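Local coordinates for protein putative cytosine/guanine deaminase (Unidentified, PDB 2PAJ) that catalyses the zinc-dependent hydrolytic deamination of pterins such as isoxanthopterin, converting a 2-amino-4-hydroxypteridine into a 2,4-dihydroxypteridine and releasing ammonium, at residues A17-T22 with D65-P70; V216-T221 with R244-L249; R229-T234 with H274-S279; D292-L297 with R322-A327; I414-L419 with S442-F447. One frame throughout, in Å; residues are numbered along the deposited sequence.

Interaction 1 (A17-T22 with D65-P70); sequences AAAIMT and DCVIYP
Parallel strand pairing in the small beta domain, which amidohydrolases of this kind carry beside the catalytic barrel, sets Ala19 against Val67 and Ile20 against Ile68. The two peptide groups of Ile68 are held on either side of Ile20: Ile68 N donates to Ala19 O at 2.8 Å, and Ile68 O accepts Met21 N at 3.0 Å in a nearly straight bond (170°). One step earlier Ala18 N reaches Cys66 O at 2.7 Å. At the far end Pro70 has no N-H to offer, and its ring carbon CD lies against Met21 O instead, so the bonding pattern stops there.

Side chains alternate between the faces. On one face Val67, with CG1 anti to its backbone N (chi1 -179°), brings that methyl to 4.0 Å from Ala19 CB; the small alanine suits a place where a branched neighbour comes close. On the other, Ile68 extends CD1 to 3.6 Å from Ala17 CB, while its CG2 lies 4.4 Å from Ile20 CG2. Ile68 also touches Ile414 and Val416, an environment that favours a branched aliphatic residue.

Met21 and Tyr69 lie side by side and point the same way, Met21 CG coming obliquely to 3.8 Å from Tyr69 CE1. Bends at chi2 and chi3 then carry the sulfur end of Met21 away. Both residues touch Ile387 of helix 383-398, and the phenol is satisfied by Ala431 O. With strand 414-418 paired on the other side of strand 67-73, N- and C-terminal parts of the chain together build the beta domain that flanks the amidohydrolase TIM barrel.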
# COMPACT_ATOMS: atom_id res chain seq x y z
N ALA A 17 21.26 9.31 -14.00
CA ALA A 17 19.96 9.79 -13.55
C ALA A 17 20.00 11.31 -13.34
O ALA A 17 21.01 11.86 -12.88
CB ALA A 17 19.57 9.11 -12.25
N ALA A 18 18.90 11.99 -13.69
CA ALA A 18 18.82 13.43 -13.54
C ALA A 18 18.64 13.80 -12.07
O ALA A 18 19.02 14.88 -11.64
CB ALA A 18 17.65 13.96 -14.36
N ALA A 19 18.05 12.88 -11.30
CA ALA A 19 17.82 13.10 -9.88
C ALA A 19 17.54 11.79 -9.15
O ALA A 19 16.99 10.85 -9.73
CB ALA A 19 16.65 14.05 -9.69
N ILE A 20 17.92 11.74 -7.87
CA ILE A 20 17.73 10.55 -7.04
C ILE A 20 17.18 10.87 -5.65
O ILE A 20 17.92 11.35 -4.78
CB ILE A 20 19.06 9.78 -6.84
CG1 ILE A 20 19.71 9.47 -8.19
CG2 ILE A 20 18.78 8.49 -6.10
CD1 ILE A 20 21.07 8.78 -8.08
N MET A 21 15.90 10.61 -5.42
CA MET A 21 15.32 10.85 -4.11
C MET A 21 15.46 9.56 -3.28
O MET A 21 15.10 8.47 -3.73
CB MET A 21 13.85 11.26 -4.24
CG MET A 21 13.61 12.51 -5.11
SD MET A 21 14.66 13.96 -4.77
CE MET A 21 13.93 14.60 -3.30
N THR A 22 15.99 9.69 -2.07
CA THR A 22 16.25 8.55 -1.20
C THR A 22 15.11 8.05 -0.35
O THR A 22 15.13 6.90 0.11
CB THR A 22 17.38 8.86 -0.23
OG1 THR A 22 18.41 9.57 -0.91
CG2 THR A 22 17.96 7.55 0.32
N ASP A 65 18.10 11.83 -18.20
CA ASP A 65 16.98 12.76 -18.09
C ASP A 65 15.87 12.21 -17.22
O ASP A 65 14.82 12.84 -17.08
CB ASP A 65 16.39 13.10 -19.47
CG ASP A 65 17.38 13.80 -20.37
OD1 ASP A 65 18.08 14.71 -19.89
OD2 ASP A 65 17.44 13.43 -21.56
N CYS A 66 16.09 11.03 -16.64
CA CYS A 66 15.08 10.42 -15.79
C CYS A 66 15.33 10.67 -14.32
O CYS A 66 16.46 10.86 -13.88
CB CYS A 66 14.99 8.92 -16.05
SG CYS A 66 14.39 8.49 -17.67
N VAL A 67 14.24 10.65 -13.57
CA VAL A 67 14.27 10.86 -12.14
C VAL A 67 14.04 9.51 -11.45
O VAL A 67 13.22 8.70 -11.89
CB VAL A 67 13.16 11.87 -11.72
CG1 VAL A 67 13.19 12.12 -10.22
CG2 VAL A 67 13.37 13.18 -12.46
N ILE A 68 14.79 9.27 -10.39
CA ILE A 68 14.69 8.03 -9.65
C ILE A 68 14.09 8.30 -8.27
O ILE A 68 14.43 9.28 -7.61
CB ILE A 68 16.08 7.34 -9.52
CG1 ILE A 68 16.54 6.87 -10.90
CG2 ILE A 68 16.01 6.16 -8.57
CD1 ILE A 68 17.89 6.22 -10.91
N TYR A 69 13.17 7.43 -7.88
CA TYR A 69 12.45 7.48 -6.61
C TYR A 69 12.43 6.05 -6.08
O TYR A 69 12.66 5.10 -6.84
CB TYR A 69 10.98 7.85 -6.86
CG TYR A 69 10.53 9.31 -6.85
CD1 TYR A 69 11.29 10.31 -7.46
CD2 TYR A 69 9.30 9.66 -6.28
CE1 TYR A 69 10.83 11.63 -7.51
CE2 TYR A 69 8.83 10.97 -6.33
CZ TYR A 69 9.60 11.94 -6.95
OH TYR A 69 9.12 13.23 -7.03
N PRO A 70 12.19 5.86 -4.78
CA PRO A 70 12.14 4.47 -4.34
C PRO A 70 10.69 4.09 -4.69
O PRO A 70 9.81 4.96 -4.66
CB PRO A 70 12.41 4.57 -2.84
CG PRO A 70 11.92 5.90 -2.49
CD PRO A 70 12.38 6.76 -3.63

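Interaction 2 (V216-T221 with R244-L249). With ZN (zinc ion), chain B.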
# COMPACT_ATOMS: atom_id res chain seq x y z
N VAL A 216 -1.14 -9.91 8.14
CA VAL A 216 -1.40 -9.13 9.34
C VAL A 216 -2.86 -9.26 9.80
O VAL A 216 -3.78 -9.45 9.00
CB VAL A 216 -0.97 -7.59 9.16
CG1 VAL A 216 -0.47 -7.33 7.76
CG2 VAL A 216 -2.11 -6.65 9.48
N MET A 217 -3.04 -9.19 11.13
CA MET A 217 -4.34 -9.27 11.81
C MET A 217 -5.08 -7.96 11.58
O MET A 217 -4.69 -6.94 12.14
CB MET A 217 -4.07 -9.46 13.31
CG MET A 217 -5.29 -9.57 14.23
SD MET A 217 -6.19 -11.13 14.08
CE MET A 217 -7.74 -10.58 13.52
N ALA A 218 -6.16 -7.98 10.80
CA ALA A 218 -6.87 -6.74 10.47
C ALA A 218 -8.40 -6.66 10.50
O ALA A 218 -9.03 -6.39 9.47
CB ALA A 218 -6.38 -6.23 9.12
N PRO A 219 -9.02 -6.85 11.67
CA PRO A 219 -10.49 -6.77 11.74
C PRO A 219 -10.93 -5.41 11.16
O PRO A 219 -10.56 -4.36 11.69
CB PRO A 219 -10.76 -6.88 13.23
CG PRO A 219 -9.62 -7.73 13.73
CD PRO A 219 -8.44 -7.15 12.99
N THR A 220 -11.73 -5.44 10.10
CA THR A 220 -12.19 -4.21 9.43
C THR A 220 -12.25 -2.92 10.26
O THR A 220 -11.35 -2.08 10.17
CB THR A 220 -13.54 -4.44 8.77
OG1 THR A 220 -13.58 -5.77 8.23
CG2 THR A 220 -13.74 -3.43 7.63
N THR A 221 -13.30 -2.75 11.05
CA THR A 221 -13.44 -1.58 11.92
C THR A 221 -13.45 -2.13 13.33
O THR A 221 -14.49 -2.35 13.93
CB THR A 221 -14.75 -0.81 11.66
OG1 THR A 221 -14.87 -0.55 10.26
CG2 THR A 221 -14.75 0.52 12.42
N ARG A 244 1.65 -8.14 12.63
CA ARG A 244 1.25 -6.77 12.96
C ARG A 244 -0.27 -6.64 12.90
O ARG A 244 -0.95 -7.48 12.31
CB ARG A 244 1.90 -5.77 12.00
CG ARG A 244 3.40 -5.79 12.08
CD ARG A 244 4.01 -4.46 11.75
NE ARG A 244 5.38 -4.43 12.23
CZ ARG A 244 6.07 -3.33 12.50
NH1 ARG A 244 5.51 -2.14 12.33
NH2 ARG A 244 7.30 -3.42 12.95
N MET A 245 -0.79 -5.59 13.52
CA MET A 245 -2.23 -5.36 13.56
C MET A 245 -2.63 -4.08 12.82
O MET A 245 -1.94 -3.06 12.91
CB MET A 245 -2.70 -5.29 15.00
CG MET A 245 -2.49 -6.57 15.80
SD MET A 245 -2.29 -6.22 17.54
CE MET A 245 -0.63 -6.50 17.67
N HIS A 246 -3.74 -4.14 12.11
CA HIS A 246 -4.23 -3.00 11.36
C HIS A 246 -5.74 -2.95 11.31
O HIS A 246 -6.39 -3.99 11.22
CB HIS A 246 -3.66 -3.04 9.94
CG HIS A 246 -4.26 -2.03 9.02
ND1 HIS A 246 -5.07 -2.38 7.96
CD2 HIS A 246 -4.18 -0.68 9.00
CE1 HIS A 246 -5.46 -1.29 7.33
NE2 HIS A 246 -4.93 -0.24 7.94
N SER A 247 -6.31 -1.75 11.36
CA SER A 247 -7.77 -1.60 11.29
C SER A 247 -8.22 -0.17 10.97
O SER A 247 -7.44 0.77 11.02
CB SER A 247 -8.40 -2.04 12.63
OG SER A 247 -9.82 -2.00 12.58
N HIS A 248 -9.50 -0.06 10.59
CA HIS A 248 -10.14 1.21 10.29
C HIS A 248 -10.52 1.78 11.66
O HIS A 248 -11.25 1.14 12.42
CB HIS A 248 -11.43 0.97 9.50
CG HIS A 248 -11.25 0.97 8.01
ND1 HIS A 248 -11.96 0.12 7.18
CD2 HIS A 248 -10.53 1.77 7.19
CE1 HIS A 248 -11.68 0.40 5.92
NE2 HIS A 248 -10.82 1.41 5.90
N LEU A 249 -10.04 2.97 12.01
CA LEU A 249 -10.38 3.53 13.30
C LEU A 249 -11.40 4.63 13.15
O LEU A 249 -11.05 5.78 12.89
CB LEU A 249 -9.14 4.07 14.01
CG LEU A 249 -9.30 4.31 15.51
CD1 LEU A 249 -7.92 4.36 16.14
CD2 LEU A 249 -10.07 5.60 15.79
ZN ZN B . -10.52 1.68 3.88
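Thr220 and His248 lie side by side and point the same way, whereas Thr221 crosses the histidine at a slant. Thr220 CG2 comes to 4.0 Å from His248 ND1, and Thr221 OG1 meets the CB of the same histidine, so Thr220 gives a methyl to the ring and Thr221 a hydroxyl oxygen to the stem. His248 has CG anti to its carbonyl carbon (chi1 -91°), and the far end of the ring places NE2 2.1 Å from the zinc ion. Its backbone is fixed as well: His248 N donates to Thr220 O at 2.8 Å, with an N-H...O angle of 164°.

Ser247, one residue before the ligand, turns OG anti to its backbone N toward the 216-221 chain, 2.6 Å from Pro219 O and 2.9 Å from Thr220 O. Its single proton can serve either carbonyl, and the same hydroxyl also bonds to Val222 N. A short hydroxyl suits this turn, where the chain leaves regular pairing with strand 244-248.

Earlier in the strands the contact is regular parallel sheet, with His246 N donating to Met217 O at 3.0 Å and Met217 N to Arg244 O at 2.9 Å. Met217 CB and Met245 CG pack on the face that helix 228-240 covers, completing a beta-alpha-beta unit of the barrel.

His76, His78 and Asp336 supply the other zinc ligands. The chemistry implies that the backbone carrying His248 is tied to the 216-221 chain by its own N-H and, next door, by the Ser247 hydroxyl, which probably limits how far the imidazole can shift.

Interaction 3 (R229-T234 with H274-S279)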
# COMPACT_ATOMS: atom_id res chain seq x y z
N ARG A 229 -13.69 -7.75 24.09
CA ARG A 229 -13.04 -8.89 24.74
C ARG A 229 -12.28 -9.60 23.63
O ARG A 229 -11.18 -10.13 23.82
CB ARG A 229 -14.10 -9.81 25.35
CG ARG A 229 -13.66 -11.22 25.71
CD ARG A 229 -14.91 -12.11 25.77
NE ARG A 229 -14.68 -13.47 26.29
CZ ARG A 229 -15.67 -14.35 26.51
NH1 ARG A 229 -16.94 -14.02 26.25
NH2 ARG A 229 -15.39 -15.56 27.00
N GLU A 230 -12.89 -9.60 22.45
CA GLU A 230 -12.30 -10.22 21.29
C GLU A 230 -11.09 -9.45 20.75
O GLU A 230 -10.18 -10.05 20.20
CB GLU A 230 -13.35 -10.40 20.20
CG GLU A 230 -14.10 -11.70 20.32
CD GLU A 230 -15.21 -11.83 19.29
OE1 GLU A 230 -15.65 -12.97 19.02
OE2 GLU A 230 -15.64 -10.78 18.75
N MET A 231 -11.06 -8.12 20.91
CA MET A 231 -9.90 -7.43 20.37
C MET A 231 -8.66 -7.71 21.23
O MET A 231 -7.53 -7.69 20.73
CB MET A 231 -10.14 -5.92 20.14
CG MET A 231 -11.00 -5.13 21.13
SD MET A 231 -11.57 -3.51 20.43
CE MET A 231 -10.38 -2.38 21.09
N ARG A 232 -8.86 -8.03 22.50
CA ARG A 232 -7.72 -8.36 23.35
C ARG A 232 -7.14 -9.69 22.89
O ARG A 232 -5.95 -9.79 22.54
CB ARG A 232 -8.11 -8.46 24.82
CG ARG A 232 -8.32 -7.12 25.50
CD ARG A 232 -8.11 -7.24 26.99
NE ARG A 232 -8.27 -5.97 27.71
CZ ARG A 232 -9.43 -5.35 27.89
NH1 ARG A 232 -10.54 -5.88 27.41
NH2 ARG A 232 -9.49 -4.20 28.57
N GLU A 233 -7.98 -10.72 22.86
CA GLU A 233 -7.51 -12.04 22.45
C GLU A 233 -7.02 -12.00 21.00
O GLU A 233 -6.05 -12.64 20.64
CB GLU A 233 -8.60 -13.09 22.65
CG GLU A 233 -9.95 -12.79 22.01
CD GLU A 233 -11.09 -13.60 22.64
OE1 GLU A 233 -11.37 -13.41 23.86
OE2 GLU A 233 -11.72 -14.43 21.92
N THR A 234 -7.70 -11.22 20.19
CA THR A 234 -7.31 -11.10 18.79
C THR A 234 -5.90 -10.51 18.66
O THR A 234 -5.14 -10.87 17.77
CB THR A 234 -8.31 -10.22 18.04
OG1 THR A 234 -8.53 -10.75 16.74
CG2 THR A 234 -7.81 -8.81 17.94
N HIS A 274 -7.32 -2.10 25.35
CA HIS A 274 -7.64 -3.43 24.84
C HIS A 274 -6.54 -4.01 23.98
O HIS A 274 -6.82 -4.72 23.02
CB HIS A 274 -8.95 -3.38 24.07
CG HIS A 274 -10.12 -3.02 24.93
ND1 HIS A 274 -11.07 -3.95 25.30
CD2 HIS A 274 -10.44 -1.87 25.55
CE1 HIS A 274 -11.93 -3.37 26.13
NE2 HIS A 274 -11.57 -2.11 26.29
N ASP A 275 -5.30 -3.70 24.34
CA ASP A 275 -4.11 -4.19 23.64
C ASP A 275 -4.06 -3.89 22.14
O ASP A 275 -3.55 -4.71 21.36
CB ASP A 275 -3.98 -5.71 23.85
CG ASP A 275 -3.86 -6.10 25.33
OD1 ASP A 275 -2.95 -5.57 26.02
OD2 ASP A 275 -4.67 -6.93 25.79
N TRP A 276 -4.55 -2.72 21.74
CA TRP A 276 -4.56 -2.36 20.33
C TRP A 276 -3.78 -1.11 19.94
O TRP A 276 -4.21 -0.34 19.09
CB TRP A 276 -5.99 -2.28 19.79
CG TRP A 276 -6.38 -3.52 19.11
CD1 TRP A 276 -6.78 -4.70 19.70
CD2 TRP A 276 -6.27 -3.80 17.71
NE1 TRP A 276 -6.91 -5.69 18.75
CE2 TRP A 276 -6.60 -5.17 17.52
CE3 TRP A 276 -5.91 -3.03 16.59
CZ2 TRP A 276 -6.59 -5.79 16.26
CZ3 TRP A 276 -5.90 -3.64 15.34
CH2 TRP A 276 -6.23 -5.01 15.18
N LEU A 277 -2.63 -0.92 20.57
CA LEU A 277 -1.74 0.19 20.25
C LEU A 277 -0.34 -0.39 20.29
O LEU A 277 -0.14 -1.53 20.68
CB LEU A 277 -1.85 1.33 21.28
CG LEU A 277 -3.13 2.16 21.43
CD1 LEU A 277 -2.82 3.38 22.29
CD2 LEU A 277 -3.66 2.60 20.08
N GLY A 278 0.64 0.41 19.88
CA GLY A 278 2.02 -0.06 19.86
C GLY A 278 2.56 0.04 18.46
O GLY A 278 1.79 0.09 17.51
N SER A 279 3.88 0.08 18.33
CA SER A 279 4.51 0.19 17.02
C SER A 279 4.15 -1.03 16.18
O SER A 279 4.50 -1.13 15.01
CB SER A 279 6.03 0.27 17.19
OG SER A 279 6.46 -0.66 18.16
O HOH W 1 -3.87 -9.08 23.53
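Arg232 runs from helix 228-240 across Asp275 to the ring of His274. Its CB lies 3.9 Å from Asp275 OD2, and CG and CD pass the same oxygen in turn. NE stays 4.2 Å from Asp275 OD2, opposite charges beyond a salt bridge. CZ lies 3.4 Å from His274 ND1, and NH1 is also close to that nitrogen but at an angle too poor for a hydrogen bond. The guanidinium thus comes over one face of the His274 imidazole, the planes 44° apart, with Arg232 NH2 3.5 Å above the ring centre. His274 ND1 bonds to Pro228 O and the ring stacks on Phe270; these contacts fix the plane on which the arginine tip lies, and a long, flexible side chain suits this exposed place.

Deeper in, Trp276 NE1 donates to Met231 O at 2.9 Å; the carbonyl oxygen lies in the indole plane, though the bond is bent (132°). Thr234 CG2 meets the same edge. Met231 SD sits obliquely 5.4 Å from the centroid of the Trp276 five-membered ring, a Met-aromatic contact. Asp275, at positive phi, is the C-prime residue of the Schellman motif that ends helix 267-273 before TIM-barrel strand 281-284.

Interaction 4 (D292-L297 with R322-A327)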
# COMPACT_ATOMS: atom_id res chain seq x y z
N ASP A 292 -4.72 14.72 23.00
CA ASP A 292 -4.35 13.65 23.92
C ASP A 292 -4.25 12.34 23.15
O ASP A 292 -3.42 11.47 23.46
CB ASP A 292 -5.41 13.51 25.02
CG ASP A 292 -5.71 14.82 25.71
OD1 ASP A 292 -4.79 15.39 26.34
OD2 ASP A 292 -6.87 15.29 25.60
N GLU A 293 -5.11 12.20 22.15
CA GLU A 293 -5.12 11.01 21.32
C GLU A 293 -3.88 10.96 20.45
O GLU A 293 -3.38 9.88 20.14
CB GLU A 293 -6.37 10.98 20.45
CG GLU A 293 -7.64 10.62 21.20
CD GLU A 293 -8.86 10.54 20.29
OE1 GLU A 293 -9.40 11.60 19.92
OE2 GLU A 293 -9.29 9.41 19.94
N ILE A 294 -3.38 12.13 20.05
CA ILE A 294 -2.19 12.19 19.22
C ILE A 294 -0.97 11.81 20.03
O ILE A 294 -0.08 11.12 19.54
CB ILE A 294 -2.01 13.60 18.62
CG1 ILE A 294 -3.15 13.87 17.64
CG2 ILE A 294 -0.68 13.71 17.88
CD1 ILE A 294 -3.17 15.28 17.12
N ALA A 295 -0.94 12.26 21.27
CA ALA A 295 0.18 11.97 22.17
C ALA A 295 0.29 10.46 22.41
O ALA A 295 1.39 9.90 22.43
CB ALA A 295 -0.03 12.70 23.50
N LEU A 296 -0.85 9.82 22.61
CA LEU A 296 -0.90 8.38 22.84
C LEU A 296 -0.40 7.63 21.61
O LEU A 296 0.22 6.58 21.73
CB LEU A 296 -2.32 7.94 23.16
CG LEU A 296 -2.58 7.32 24.54
CD1 LEU A 296 -3.97 6.73 24.54
CD2 LEU A 296 -1.55 6.25 24.85
N LEU A 297 -0.69 8.16 20.43
CA LEU A 297 -0.22 7.52 19.21
C LEU A 297 1.27 7.70 19.10
O LEU A 297 1.98 6.83 18.61
CB LEU A 297 -0.90 8.14 17.99
CG LEU A 297 -2.38 7.81 17.83
CD1 LEU A 297 -2.97 8.67 16.73
CD2 LEU A 297 -2.55 6.33 17.55
N ARG A 322 -0.24 16.67 9.66
CA ARG A 322 0.93 17.35 10.20
C ARG A 322 0.66 17.92 11.57
O ARG A 322 0.49 19.13 11.74
CB ARG A 322 1.46 18.46 9.27
CG ARG A 322 2.74 19.05 9.86
CD ARG A 322 3.66 19.68 8.86
NE ARG A 322 4.29 18.73 7.95
CZ ARG A 322 3.78 18.38 6.77
NH1 ARG A 322 2.60 18.88 6.39
NH2 ARG A 322 4.47 17.58 5.95
N GLU A 323 0.60 17.01 12.52
CA GLU A 323 0.38 17.27 13.94
C GLU A 323 0.79 15.91 14.46
O GLU A 323 1.55 15.80 15.42
CB GLU A 323 -1.08 17.55 14.23
CG GLU A 323 -1.46 18.96 13.88
CD GLU A 323 -2.94 19.11 13.63
OE1 GLU A 323 -3.71 19.09 14.63
OE2 GLU A 323 -3.32 19.24 12.44
N MET A 324 0.30 14.88 13.77
CA MET A 324 0.65 13.52 14.11
C MET A 324 2.12 13.38 13.72
O MET A 324 2.93 12.87 14.48
CB MET A 324 -0.19 12.54 13.30
CG MET A 324 -1.68 12.64 13.58
SD MET A 324 -2.62 11.19 13.06
CE MET A 324 -3.49 11.78 11.69
N ALA A 325 2.44 13.86 12.53
CA ALA A 325 3.80 13.79 12.02
C ALA A 325 4.72 14.58 12.94
O ALA A 325 5.84 14.15 13.23
CB ALA A 325 3.86 14.36 10.61
N ASP A 326 4.24 15.73 13.42
CA ASP A 326 5.04 16.57 14.31
C ASP A 326 5.13 15.95 15.69
O ASP A 326 6.14 16.10 16.38
CB ASP A 326 4.45 17.97 14.40
CG ASP A 326 4.52 18.71 13.09
OD1 ASP A 326 5.61 18.70 12.48
OD2 ASP A 326 3.50 19.31 12.67
N ALA A 327 4.05 15.27 16.07
CA ALA A 327 3.98 14.60 17.36
C ALA A 327 4.96 13.45 17.35
O ALA A 327 5.41 13.00 18.39
CB ALA A 327 2.57 14.10 17.60
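Apolar helix-against-helix packing in the TIM-barrel domain joins Ile294 and Leu297 of helix 291-300 to Glu323, Met324 and Ala327, at and within the short helix 324-327. Both helices belong to the shell round the barrel strands, and the Met324 side chain lies about 10 Å from that of His285, a zinc-site residue, so the contact lies outside the zinc site.

Ile294 carries most of it. Its branched side chain divides: CG2, anti to the backbone N, rests 4.0 Å from Met324 CA, against the backbone of the short helix, while CD1 reaches along to 4.2 Å from Glu323 CB. CG1 lies looser, 4.5 Å from Met324 CG. Leu297, one turn on, adds its CD1 at 4.5 Å from Met324 SD; the unbranched methionine meets Ile294 with CG and Leu297 with SD.

Glu323 takes the N-cap position, and its CB meets Ile294, while its carboxylate forms a salt bridge with Arg360. Its carbonyl O starts the helix by accepting Ala327 N at 2.6 Å, and the same oxygen lies 3.9 Å from Ile294 CG2. Alanine suits position 327, where the helices come close and a bare methyl is enough: Ala327 CB meets Ile294 CG2.

Interaction 5 (I414-L419 with S442-F447); sequences IAVYRL and SVMALF
Met444 holds CG between its backbone N and carbonyl carbon (chi1 83°), and Val416 holds CG1 anti to its N (chi1 177°); these turns bring Met444 CG to 3.4 Å from Val416 CG1. The methionine then bends onward, and its CE reaches 3.6 Å from Arg418 NH2, while Met444 CB lies over one face of that guanidinium, offset toward the rim.

Met444 and Ala445 both face Val416, a classic beta bulge in this antiparallel pairing. Val416 O takes Ala445 N at 3.2 Å and, weakly, Met444 N, while Val416 N donates to Ala445 O at 2.7 Å. Beyond the bulge Arg418 N donates to Ser442 O at 2.7 Å, almost straight (173°). At the other end Phe447 N donates to Ile414 O at 2.7 Å.

Small Ala445 suits the spot, its CB 3.8 Å from Val416 CB. On the opposite face Tyr417 and Val443 lie side by side, pointing the same way, and Val443 CG1 lies 3.7 Å from Tyr417 CE2. Ser442 OG is satisfied by Asp457. Chemically, then, backbone bonds fix the strands on both sides of the bulge, while the Met444 side chain lies through CB and CE against the guanidinium, whose NH1 has a long, weak ion pair with Asp456.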
# COMPACT_ATOMS: atom_id res chain seq x y z
N ILE A 414 12.95 0.08 -7.01
CA ILE A 414 13.17 1.40 -7.57
C ILE A 414 12.26 1.76 -8.72
O ILE A 414 11.89 0.91 -9.53
CB ILE A 414 14.63 1.53 -8.06
CG1 ILE A 414 15.58 1.12 -6.94
CG2 ILE A 414 14.93 2.98 -8.48
CD1 ILE A 414 17.03 1.04 -7.36
N ALA A 415 11.90 3.03 -8.79
CA ALA A 415 11.08 3.55 -9.86
C ALA A 415 11.89 4.58 -10.65
O ALA A 415 12.48 5.50 -10.07
CB ALA A 415 9.83 4.18 -9.30
N VAL A 416 11.96 4.40 -11.96
CA VAL A 416 12.67 5.32 -12.83
C VAL A 416 11.63 5.93 -13.74
O VAL A 416 11.06 5.25 -14.59
CB VAL A 416 13.71 4.56 -13.66
CG1 VAL A 416 14.42 5.51 -14.62
CG2 VAL A 416 14.71 3.91 -12.72
N TYR A 417 11.37 7.22 -13.54
CA TYR A 417 10.36 7.93 -14.34
C TYR A 417 10.90 8.78 -15.49
O TYR A 417 11.87 9.52 -15.33
CB TYR A 417 9.51 8.83 -13.44
CG TYR A 417 8.87 8.16 -12.25
CD1 TYR A 417 9.39 8.34 -10.97
CD2 TYR A 417 7.72 7.38 -12.40
CE1 TYR A 417 8.78 7.77 -9.86
CE2 TYR A 417 7.10 6.80 -11.29
CZ TYR A 417 7.64 7.00 -10.03
OH TYR A 417 7.03 6.44 -8.92
N ARG A 418 10.26 8.67 -16.64
CA ARG A 418 10.64 9.49 -17.79
C ARG A 418 9.61 10.62 -17.85
O ARG A 418 8.40 10.36 -17.93
CB ARG A 418 10.63 8.66 -19.08
CG ARG A 418 11.04 9.44 -20.32
CD ARG A 418 11.60 8.53 -21.39
NE ARG A 418 12.96 8.09 -21.09
CZ ARG A 418 13.45 6.93 -21.50
NH1 ARG A 418 12.69 6.10 -22.20
NH2 ARG A 418 14.70 6.59 -21.21
N LEU A 419 10.07 11.86 -17.78
CA LEU A 419 9.17 13.02 -17.81
C LEU A 419 9.03 13.53 -19.24
O LEU A 419 9.29 14.69 -19.52
CB LEU A 419 9.72 14.14 -16.93
CG LEU A 419 10.16 13.77 -15.52
CD1 LEU A 419 10.71 15.01 -14.84
CD2 LEU A 419 8.99 13.22 -14.72
N SER A 442 5.77 8.56 -16.84
CA SER A 442 6.03 7.36 -17.61
C SER A 442 7.06 6.49 -16.88
O SER A 442 8.20 6.91 -16.67
CB SER A 442 6.54 7.78 -19.00
OG SER A 442 6.88 6.68 -19.82
N VAL A 443 6.67 5.28 -16.48
CA VAL A 443 7.59 4.37 -15.80
C VAL A 443 8.44 3.62 -16.83
O VAL A 443 8.03 2.59 -17.37
CB VAL A 443 6.87 3.33 -14.90
CG1 VAL A 443 6.52 3.95 -13.56
CG2 VAL A 443 5.62 2.85 -15.58
N MET A 444 9.62 4.16 -17.11
CA MET A 444 10.50 3.52 -18.07
C MET A 444 11.03 2.29 -17.35
O MET A 444 11.36 1.29 -17.98
CB MET A 444 11.65 4.47 -18.47
CG MET A 444 12.85 4.51 -17.52
SD MET A 444 14.19 3.41 -18.05
CE MET A 444 15.52 4.61 -18.31
N ALA A 445 11.06 2.35 -16.03
CA ALA A 445 11.55 1.22 -15.26
C ALA A 445 11.07 1.14 -13.81
O ALA A 445 11.15 2.11 -13.06
CB ALA A 445 13.07 1.21 -15.28
N LEU A 446 10.58 -0.03 -13.42
CA LEU A 446 10.13 -0.30 -12.06
C LEU A 446 10.87 -1.57 -11.65
O LEU A 446 10.88 -2.55 -12.40
CB LEU A 446 8.62 -0.55 -12.00
CG LEU A 446 7.85 -0.33 -10.67
CD1 LEU A 446 6.93 -1.51 -10.42
CD2 LEU A 446 8.80 -0.14 -9.50
N PHE A 447 11.49 -1.54 -10.47
CA PHE A 447 12.22 -2.68 -9.94
C PHE A 447 11.65 -3.16 -8.63
O PHE A 447 11.42 -2.37 -7.72
CB PHE A 447 13.69 -2.34 -9.72
CG PHE A 447 14.47 -2.22 -10.98
CD1 PHE A 447 14.74 -0.98 -11.54
CD2 PHE A 447 14.91 -3.36 -11.63
CE1 PHE A 447 15.43 -0.87 -12.73
CE2 PHE A 447 15.60 -3.28 -12.82
CZ PHE A 447 15.87 -2.02 -13.38

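Interactions 1 and 5 form one continuous patch of the beta domain, their centres 9 Å apart: strand 67-73 lies between strands 19-20 and 414-418, and Val67 O is 2.9 Å from Tyr417 N. Interactions 2 and 3 also join, with centres 10 Å apart, because helix 228-240 links the two strands of interaction 2; Met245 CB packs 3.6 Å from Trp276 CH2. Interaction 4 meets interaction 3 through Leu277 and Leu296. Only interaction 2 holds a zinc ligand; the Trp276 side chain of interaction 3 stays about 13 Å from the metal. The beta-domain pair lies far off, with the centres of interactions 1 and 2 about 34 Å apart.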